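Local structure of peptide methionine sulfoxide reductase MsrA (Treponema denticola ATCC 35405, 5FA9) at residues Ser11-Glu16 with Gln140-Lys145. The protein probably repairs oxidised proteins by reducing methionine sulfoxide back to methionine, as a bifunctional enzyme in which an MsrA part is fused to an MsrB part. The protein carries 2 engineered substitutions. Numbering follows the deposited sequence.
Sequences SFWGVE and QDYLQK. Engineered in segment 11-16: Ser11 (natural residue Cys). With D1D ((4S,5S)-1,2-dithiane-4,5-diol), chain F.
Trp13 and Tyr142 meet through side chains whose first torsions differ: CG of Trp13 lies anti to its carbonyl carbon, whereas CG of Tyr142 lies anti to its backbone N (chi1 177°), and from both residues the CB points toward the other segment. The rings form a face-to-face stack behind the indole that lines the MsrA active-site pocket, joining the start of helix 12-19 to the short helix 142-145. Its geometry is tight: the six-membered ring of Trp13 and the Tyr142 ring have centroids 3.7 Å apart and planes at 6°. The overlap continues onto the five-membered ring, over whose face Tyr142 CB makes a CH-pi contact, 3.4 Å from Trp13 CD1. Trp13 NE1 is hydrogen-bonded to His139 ND1, which helps fix the indole's rotation.

On the opposite indole face sits the dithiane diol, its O2 3.2 Å from Trp13 CE2; Tyr142 thus backs the wall on which the ligand rests. Ser11, the engineered replacement of the predicted catalytic cysteine, hydrogen-bonds through OG to the same O2 at 3.2 Å, and Tyr92 OH also binds the ligand.

One turn along, the extended side chain of Glu16 reaches the N-terminal end of helix 142-145. Asp141 N donates to Glu16 OE1 (3.1 Å), approaching 37° out of the carboxylate plane, while Glu16 OE2 is hydrogen-bonded to Thr28 OG1. Glu16 OE2 lies 3.6 Å from Asp141 OD1, a like-charge approach; Asp141 OD1 also has a weak, long ion pair with Arg20 NE. Beside the stack, a water donates to Trp13 O at 2.9 Å and accepts from Leu143 N, while Leu143 CD1 packs 3.3 Å from Trp13 O.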
loop_
_atom_site.group_PDB
_atom_site.type_symbol
_atom_site.label_atom_id
_atom_site.label_comp_id
_atom_site.label_asym_id
_atom_site.label_seq_id
_atom_site.Cartn_x
_atom_site.Cartn_y
_atom_site.Cartn_z
ATOM N N SER B 11 -19.912 -13.013 -7.618
ATOM C CA SER B 11 -20.153 -12.899 -6.183
ATOM C C SER B 11 -18.837 -12.717 -5.434
ATOM O O SER B 11 -17.962 -13.581 -5.487
ATOM C CB SER B 11 -20.897 -14.133 -5.666
ATOM O OG SER B 11 -20.925 -14.164 -4.250
ATOM N N PHE B 12 -18.699 -11.590 -4.738
ATOM C CA PHE B 12 -17.425 -11.239 -4.115
ATOM C C PHE B 12 -17.066 -12.140 -2.936
ATOM O O PHE B 12 -15.952 -12.068 -2.415
ATOM C CB PHE B 12 -17.422 -9.769 -3.665
ATOM C CG PHE B 12 -18.653 -9.342 -2.905
ATOM C CD1 PHE B 12 -19.010 -9.952 -1.713
ATOM C CD2 PHE B 12 -19.428 -8.292 -3.366
ATOM C CE1 PHE B 12 -20.131 -9.544 -1.016
ATOM C CE2 PHE B 12 -20.550 -7.879 -2.674
ATOM C CZ PHE B 12 -20.902 -8.506 -1.496
ATOM N N TRP B 13 -18.005 -12.983 -2.519
ATOM C CA TRP B 13 -17.747 -13.933 -1.443
ATOM C C TRP B 13 -16.647 -14.907 -1.845
ATOM O O TRP B 13 -15.703 -15.140 -1.090
ATOM C CB TRP B 13 -19.021 -14.698 -1.078
ATOM C CG TRP B 13 -20.061 -13.857 -0.403
ATOM C CD1 TRP B 13 -19.870 -12.651 0.204
ATOM C CD2 TRP B 13 -21.454 -14.159 -0.265
ATOM N NE1 TRP B 13 -21.058 -12.183 0.712
ATOM C CE2 TRP B 13 -22.047 -13.091 0.437
ATOM C CE3 TRP B 13 -22.258 -15.230 -0.668
ATOM C CZ2 TRP B 13 -23.405 -13.061 0.744
ATOM C CZ3 TRP B 13 -23.607 -15.199 -0.362
ATOM C CH2 TRP B 13 -24.166 -14.122 0.337
ATOM N N GLY B 14 -16.774 -15.465 -3.044
ATOM C CA GLY B 14 -15.802 -16.416 -3.549
ATOM C C GLY B 14 -14.520 -15.750 -4.007
ATOM O O GLY B 14 -13.430 -16.290 -3.816
ATOM N N VAL B 15 -14.655 -14.577 -4.617
ATOM C CA VAL B 15 -13.503 -13.828 -5.110
ATOM C C VAL B 15 -12.557 -13.462 -3.969
ATOM O O VAL B 15 -11.342 -13.626 -4.084
ATOM C CB VAL B 15 -13.938 -12.547 -5.844
ATOM C CG1 VAL B 15 -12.724 -11.791 -6.359
ATOM C CG2 VAL B 15 -14.878 -12.888 -6.989
ATOM N N GLU B 16 -13.118 -12.976 -2.866
ATOM C CA GLU B 16 -12.315 -12.635 -1.699
ATOM C C GLU B 16 -11.746 -13.892 -1.051
ATOM O O GLU B 16 -10.592 -13.911 -0.623
ATOM C CB GLU B 16 -13.136 -11.847 -0.675
ATOM C CG GLU B 16 -12.326 -11.406 0.534
ATOM C CD GLU B 16 -13.150 -10.651 1.557
ATOM O OE1 GLU B 16 -14.336 -10.995 1.741
ATOM O OE2 GLU B 16 -12.608 -9.713 2.181
ATOM N N GLN B 140 -17.980 -8.991 4.708
ATOM C CA GLN B 140 -16.524 -9.003 4.827
ATOM C C GLN B 140 -16.037 -10.317 5.425
ATOM O O GLN B 140 -16.413 -10.671 6.543
ATOM C CB GLN B 140 -16.042 -7.824 5.672
ATOM C CG GLN B 140 -16.435 -6.464 5.115
ATOM C CD GLN B 140 -15.793 -6.175 3.771
ATOM O OE1 GLN B 140 -14.733 -6.710 3.446
ATOM N NE2 GLN B 140 -16.437 -5.325 2.979
ATOM N N ASP B 141 -15.192 -11.023 4.674
ATOM C CA ASP B 141 -14.752 -12.370 5.034
ATOM C C ASP B 141 -15.954 -13.259 5.336
ATOM O O ASP B 141 -16.001 -13.935 6.364
ATOM C CB ASP B 141 -13.793 -12.335 6.228
ATOM C CG ASP B 141 -12.371 -12.004 5.821
ATOM O OD1 ASP B 141 -12.003 -12.286 4.661
ATOM O OD2 ASP B 141 -11.620 -11.463 6.659
ATOM N N TYR B 142 -16.922 -13.237 4.424
ATOM C CA TYR B 142 -18.174 -13.965 4.583
ATOM C C TYR B 142 -17.947 -15.465 4.737
ATOM O O TYR B 142 -18.485 -16.092 5.650
ATOM C CB TYR B 142 -19.092 -13.689 3.388
ATOM C CG TYR B 142 -20.396 -14.455 3.402
ATOM C CD1 TYR B 142 -21.509 -13.957 4.066
ATOM C CD2 TYR B 142 -20.522 -15.666 2.731
ATOM C CE1 TYR B 142 -22.705 -14.649 4.076
ATOM C CE2 TYR B 142 -21.714 -16.366 2.736
ATOM C CZ TYR B 142 -22.802 -15.853 3.409
ATOM O OH TYR B 142 -23.991 -16.545 3.414
ATOM N N LEU B 143 -17.144 -16.035 3.843
ATOM C CA LEU B 143 -16.892 -17.471 3.852
ATOM C C LEU B 143 -16.048 -17.886 5.052
ATOM O O LEU B 143 -16.025 -19.058 5.428
ATOM C CB LEU B 143 -16.210 -17.902 2.554
ATOM C CG LEU B 143 -17.043 -17.720 1.284
ATOM C CD1 LEU B 143 -16.262 -18.169 0.060
ATOM C CD2 LEU B 143 -18.358 -18.476 1.395
ATOM N N GLN B 144 -15.352 -16.924 5.648
ATOM C CA GLN B 144 -14.571 -17.193 6.848
ATOM C C GLN B 144 -15.490 -17.273 8.063
ATOM O O GLN B 144 -15.315 -18.127 8.933
ATOM C CB GLN B 144 -13.505 -16.115 7.054
ATOM C CG GLN B 144 -12.270 -16.600 7.797
ATOM C CD GLN B 144 -11.445 -17.580 6.984
ATOM O OE1 GLN B 144 -11.555 -17.636 5.758
ATOM N NE2 GLN B 144 -10.614 -18.361 7.665
ATOM N N LYS B 145 -16.473 -16.380 8.111
ATOM C CA LYS B 145 -17.456 -16.372 9.189
ATOM C C LYS B 145 -18.472 -17.493 8.996
ATOM O O LYS B 145 -18.855 -18.170 9.950
ATOM C CB LYS B 145 -18.165 -15.018 9.258
ATOM C CG LYS B 145 -17.243 -13.848 9.561
ATOM C CD LYS B 145 -17.952 -12.518 9.361
ATOM C CE LYS B 145 -17.030 -11.350 9.673
ATOM N NZ LYS B 145 -17.733 -10.042 9.559
HETATM S S1 D1D F . -25.143 -9.326 -2.115
HETATM C C1 D1D F . -23.951 -10.340 -1.707
HETATM C C2 D1D F . -23.480 -11.252 -2.951
HETATM O O2 D1D F . -22.635 -12.093 -2.551
HETATM C C3 D1D F . -24.797 -12.082 -3.681
HETATM O O3 D1D F . -24.389 -12.667 -4.718
HETATM C C4 D1D F . -26.004 -11.089 -4.079
HETATM S S4 D1D F . -26.475 -10.162 -2.841
HETATM O O HOH W 1 -15.646 -14.533 1.750
HETATM O O HOH W 2 -12.695 -8.084 4.296
#